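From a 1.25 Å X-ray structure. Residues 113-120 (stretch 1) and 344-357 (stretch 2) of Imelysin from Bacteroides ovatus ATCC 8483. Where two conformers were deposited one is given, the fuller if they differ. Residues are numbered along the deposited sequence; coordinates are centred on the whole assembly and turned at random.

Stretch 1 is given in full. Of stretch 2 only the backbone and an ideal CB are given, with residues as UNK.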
# COMPACT_ATOMS: atom_id res chain seq x y z
N VAL A 113 6.66 -1.50 13.86
CA VAL A 113 7.16 -1.38 12.49
C VAL A 113 6.25 -2.12 11.48
O VAL A 113 6.20 -3.35 11.44
CB VAL A 113 8.60 -1.90 12.38
CG1 VAL A 113 9.12 -1.89 10.92
CG2 VAL A 113 9.55 -1.03 13.27
N GLU A 114 5.59 -1.35 10.61
CA GLU A 114 4.74 -1.91 9.57
C GLU A 114 5.55 -2.78 8.61
O GLU A 114 6.56 -2.34 8.07
CB GLU A 114 4.06 -0.77 8.79
CG GLU A 114 3.37 -1.21 7.49
CD GLU A 114 2.98 -0.04 6.59
OE1 GLU A 114 2.45 0.96 7.12
OE2 GLU A 114 3.18 -0.11 5.35
N SER A 115 5.11 -4.01 8.39
CA SER A 115 5.73 -5.01 7.51
C SER A 115 6.99 -5.66 8.13
O SER A 115 7.78 -6.31 7.42
CB SER A 115 6.02 -4.50 6.10
OG SER A 115 4.82 -4.24 5.40
N TRP A 116 7.16 -5.60 9.46
CA TRP A 116 8.31 -6.26 10.05
C TRP A 116 8.22 -7.77 10.05
O TRP A 116 9.23 -8.44 10.07
CB TRP A 116 8.58 -5.75 11.46
CG TRP A 116 7.77 -6.38 12.60
CD1 TRP A 116 6.61 -5.90 13.15
CD2 TRP A 116 8.07 -7.58 13.32
NE1 TRP A 116 6.18 -6.71 14.17
CE2 TRP A 116 7.07 -7.73 14.31
CE3 TRP A 116 9.10 -8.52 13.25
CZ2 TRP A 116 7.05 -8.82 15.19
CZ3 TRP A 116 9.10 -9.58 14.15
CH2 TRP A 116 8.08 -9.71 15.11
N TYR A 117 7.00 -8.34 10.04
CA TYR A 117 6.89 -9.77 10.19
C TYR A 117 7.68 -10.46 9.09
O TYR A 117 8.25 -11.52 9.31
CB TYR A 117 5.47 -10.27 10.11
CG TYR A 117 4.44 -9.69 11.03
CD1 TYR A 117 4.70 -9.43 12.37
CD2 TYR A 117 3.18 -9.40 10.56
CE1 TYR A 117 3.71 -8.93 13.19
CE2 TYR A 117 2.17 -8.93 11.38
CZ TYR A 117 2.45 -8.68 12.70
OH TYR A 117 1.43 -8.18 13.49
N SER A 118 7.68 -9.85 7.90
CA SER A 118 8.34 -10.39 6.72
C SER A 118 9.69 -9.69 6.44
O SER A 118 10.29 -9.89 5.38
CB SER A 118 7.40 -10.25 5.52
OG SER A 118 7.00 -8.93 5.37
N TRP A 119 10.13 -8.84 7.36
CA TRP A 119 11.34 -7.99 7.18
C TRP A 119 11.26 -7.20 5.87
O TRP A 119 12.24 -7.02 5.14
CB TRP A 119 12.62 -8.82 7.24
CG TRP A 119 13.05 -9.24 8.60
CD1 TRP A 119 12.32 -9.26 9.73
CD2 TRP A 119 14.34 -9.73 8.95
NE1 TRP A 119 13.06 -9.72 10.78
CE2 TRP A 119 14.32 -10.01 10.33
CE3 TRP A 119 15.54 -9.92 8.24
CZ2 TRP A 119 15.44 -10.51 11.02
CZ3 TRP A 119 16.67 -10.40 8.94
CH2 TRP A 119 16.61 -10.68 10.31
N HIS A 120 10.06 -6.75 5.57
CA HIS A 120 9.73 -6.13 4.29
C HIS A 120 9.54 -4.61 4.38
O HIS A 120 9.21 -3.95 3.39
CB HIS A 120 8.47 -6.87 3.77
CG HIS A 120 7.86 -6.31 2.54
ND1 HIS A 120 8.47 -6.38 1.31
CD2 HIS A 120 6.67 -5.71 2.34
CE1 HIS A 120 7.70 -5.80 0.41
NE2 HIS A 120 6.58 -5.41 1.01
N UNK A 344 -3.88 -7.21 4.53
CA UNK A 344 -2.58 -7.73 4.17
C UNK A 344 -1.71 -8.11 5.38
O UNK A 344 -0.98 -9.09 5.33
CB UNK A 344 -1.85 -6.69 3.31
N UNK A 345 -1.73 -7.29 6.44
CA UNK A 345 -0.85 -7.55 7.54
C UNK A 345 -1.30 -8.71 8.43
O UNK A 345 -0.49 -9.33 9.08
CB UNK A 345 -0.71 -6.28 8.38
N UNK A 346 -2.59 -8.99 8.46
CA UNK A 346 -3.08 -10.20 9.13
C UNK A 346 -2.63 -11.43 8.37
O UNK A 346 -2.15 -12.38 8.97
CB UNK A 346 -4.61 -10.18 9.25
N UNK A 347 -2.75 -11.42 7.05
CA UNK A 347 -2.21 -12.54 6.29
C UNK A 347 -0.72 -12.66 6.46
O UNK A 347 -0.20 -13.75 6.58
CB UNK A 347 -2.55 -12.40 4.81
N UNK A 348 -0.04 -11.51 6.49
CA UNK A 348 1.39 -11.52 6.75
C UNK A 348 1.74 -12.23 8.08
O UNK A 348 2.66 -13.06 8.14
CB UNK A 348 1.91 -10.08 6.77
N UNK A 349 0.99 -11.88 9.12
CA UNK A 349 1.18 -12.52 10.45
C UNK A 349 1.04 -14.04 10.37
O UNK A 349 1.77 -14.77 11.02
CB UNK A 349 0.17 -11.97 11.46
N UNK A 350 0.07 -14.47 9.58
CA UNK A 350 -0.27 -15.89 9.41
C UNK A 350 0.72 -16.66 8.55
O UNK A 350 0.77 -17.89 8.63
CB UNK A 350 -1.66 -16.01 8.79
N UNK A 351 1.52 -15.94 7.76
CA UNK A 351 2.45 -16.54 6.82
C UNK A 351 3.92 -16.48 7.23
O UNK A 351 4.72 -17.30 6.77
CB UNK A 351 2.29 -15.86 5.46
N UNK A 352 4.28 -15.47 8.02
CA UNK A 352 5.66 -15.16 8.36
C UNK A 352 5.90 -15.12 9.85
O UNK A 352 4.99 -14.78 10.63
CB UNK A 352 6.06 -13.82 7.74
N UNK A 353 7.14 -15.41 10.23
CA UNK A 353 7.58 -15.12 11.57
C UNK A 353 9.03 -14.67 11.53
O UNK A 353 9.89 -15.36 10.99
CB UNK A 353 7.40 -16.34 12.48
N UNK A 354 9.30 -13.49 12.09
CA UNK A 354 10.69 -13.01 12.28
C UNK A 354 11.49 -12.98 10.97
O UNK A 354 12.67 -13.36 10.89
CB UNK A 354 11.41 -13.90 13.29
N UNK A 355 10.82 -12.52 9.92
CA UNK A 355 11.42 -12.28 8.63
C UNK A 355 11.47 -13.46 7.67
O UNK A 355 11.99 -13.32 6.56
CB UNK A 355 12.85 -11.77 8.85
N UNK A 356 10.95 -14.62 8.07
CA UNK A 356 11.02 -15.83 7.23
C UNK A 356 9.64 -16.47 7.14
O UNK A 356 8.81 -16.27 8.03
CB UNK A 356 12.03 -16.83 7.79
N UNK A 357 9.39 -17.24 6.07
CA UNK A 357 8.15 -18.00 6.02
C UNK A 357 8.03 -18.89 7.24
O UNK A 357 9.03 -19.47 7.71
CB UNK A 357 8.08 -18.84 4.74

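Stretch 2 runs as a helix through 351, forms two short strands at 352–353 and 356–357, and turns between them. Position 344 lies out of reach of stretch 1, which sets no preference there; it is Phe344. At 345 the CA-to-CB bond points sideways, with the ideal CB 4.9 Å from Tyr117 CE2. Beyond it lie Glu114 and Ser115, so a polar or aromatic side chain of medium length would suit. The residue is His345, whose CE1 comes 3.2 Å from Ser115 OG, near the plane of the ring, while its NE2 lies 3.7 Å from Glu114 CG.

Position 346 points away and 347 is out of reach; helical angles admit many residues at both, and they are Thr346 and Leu347.

Position 348 faces a pair of donors. Its CB points toward stretch 1, 4.1 Å from Tyr117 CD2 and 5.4 Å from Ser118 OG, and the backbone N and hydroxyl of Ser118 lie within range of a longer side chain. An acceptor is called for, so Glu or Gln would fit, with Asp probably too short. The residue is Glu348, with chi1 and chi2 both t. Its OE2 accepts from Ser118 OG at 2.7 Å and from Ser118 N at 3.2 Å, so one carboxylate oxygen holds both groups of the serine. OE1 accepts from His345 ND1 at 2.7 Å, which ties the side chains of 345 and 348 together along the helix, and takes a further hydrogen bond from water 1, whose O lies 2.8 Å from Glu348 OE1. The same water O accepts a weak bond from Ser115 N at 2.9 Å.

At 349 the ideal CB sits 3.6 Å from Tyr117 CE2, against the aromatic ring, which favours an apolar or aromatic residue. Phe349 turns its edge toward the face of Tyr117, with the ring planes at 82° and the centroids 5.5 Å apart.

Position 350 points away and 351 is out of reach; they are Leu350 and Leu351.

Position 352 leaves helical angles and points toward stretch 1, its CB 3.5 Å from Tyr117 O and 4.2 Å from Ser118 CA. A flat or branched apolar side chain could cover Ser118. Tyr352 does so with its ring: Ser118 CB stands 3.4 Å from the ring centroid, almost on the normal, in a CH-pi contact.

Position 353 points away, leaving the choice open; it is Lys353, which begins a type I' turn. At 354 phi is positive (56°), which suits Asn, Asp or Gly. Asn354 starts away, but its OD1 returns to 3.5 Å from Trp116 CZ3, at the ring edge.

At 355 phi is 87°, and an ideal CB would lie 2.5 Å from Trp119 CD2, a clash. Both point to glycine. Gly355 N donates to Tyr117 O at 2.8 Å, and its CA packs over the five-membered ring of Trp119, 3.5 Å from the centroid.

Positions 356 and 357 point away; they are Glu356, which closes the turn, and Pro357.

Stretch 2 (344-357) FHTLEFLLYKNGEP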
# COMPACT_ATOMS: atom_id res chain seq x y z
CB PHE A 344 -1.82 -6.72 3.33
CG PHE A 344 -2.18 -6.70 1.86
CD1 PHE A 344 -1.84 -7.79 1.08
CD2 PHE A 344 -2.77 -5.59 1.26
CE1 PHE A 344 -2.08 -7.77 -0.26
CE2 PHE A 344 -3.01 -5.56 -0.10
CZ PHE A 344 -2.70 -6.69 -0.86
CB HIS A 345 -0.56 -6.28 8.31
CG HIS A 345 0.16 -5.27 7.48
ND1 HIS A 345 1.42 -5.50 6.97
CD2 HIS A 345 -0.21 -4.04 7.07
CE1 HIS A 345 1.79 -4.43 6.27
NE2 HIS A 345 0.81 -3.55 6.30
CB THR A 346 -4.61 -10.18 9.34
OG1 THR A 346 -4.92 -9.11 10.23
CG2 THR A 346 -5.05 -11.49 9.98
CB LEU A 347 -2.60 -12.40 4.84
CG LEU A 347 -2.48 -13.64 3.99
CD1 LEU A 347 -3.07 -14.89 4.64
CD2 LEU A 347 -3.17 -13.32 2.62
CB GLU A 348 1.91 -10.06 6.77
CG GLU A 348 3.43 -9.90 6.75
CD GLU A 348 3.86 -8.49 7.14
OE1 GLU A 348 3.00 -7.68 7.53
OE2 GLU A 348 5.08 -8.23 7.09
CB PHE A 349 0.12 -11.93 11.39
CG PHE A 349 0.12 -12.48 12.80
CD1 PHE A 349 -0.51 -13.67 13.10
CD2 PHE A 349 0.62 -11.74 13.84
CE1 PHE A 349 -0.51 -14.14 14.40
CE2 PHE A 349 0.58 -12.20 15.14
CZ PHE A 349 0.04 -13.41 15.41
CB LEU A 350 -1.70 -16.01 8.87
CG LEU A 350 -2.84 -15.53 9.80
CD1 LEU A 350 -4.18 -15.44 9.02
CD2 LEU A 350 -2.95 -16.40 11.08
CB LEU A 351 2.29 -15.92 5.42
CG LEU A 351 1.00 -16.23 4.70
CD1 LEU A 351 0.95 -15.44 3.38
CD2 LEU A 351 0.86 -17.75 4.45
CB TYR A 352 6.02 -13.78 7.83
CG TYR A 352 6.15 -13.63 6.34
CD1 TYR A 352 7.36 -13.82 5.72
CD2 TYR A 352 5.07 -13.19 5.58
CE1 TYR A 352 7.49 -13.58 4.35
CE2 TYR A 352 5.18 -12.99 4.22
CZ TYR A 352 6.40 -13.16 3.61
OH TYR A 352 6.49 -12.91 2.27
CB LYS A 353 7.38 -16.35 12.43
CG LYS A 353 7.75 -16.09 13.89
CD LYS A 353 7.46 -17.26 14.77
CE LYS A 353 7.63 -16.89 16.23
NZ LYS A 353 7.53 -18.11 17.09
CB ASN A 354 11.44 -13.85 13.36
CG ASN A 354 10.78 -13.79 14.74
OD1 ASN A 354 10.07 -12.83 15.09
ND2 ASN A 354 10.98 -14.86 15.53
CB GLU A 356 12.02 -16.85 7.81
CG GLU A 356 13.49 -16.39 7.86
CD GLU A 356 14.15 -16.23 6.47
OE1 GLU A 356 13.52 -16.50 5.41
OE2 GLU A 356 15.34 -15.82 6.43
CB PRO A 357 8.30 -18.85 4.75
CG PRO A 357 9.15 -18.01 3.85
CD PRO A 357 10.15 -17.36 4.81
O HOH W 1 3.98 -6.26 9.73
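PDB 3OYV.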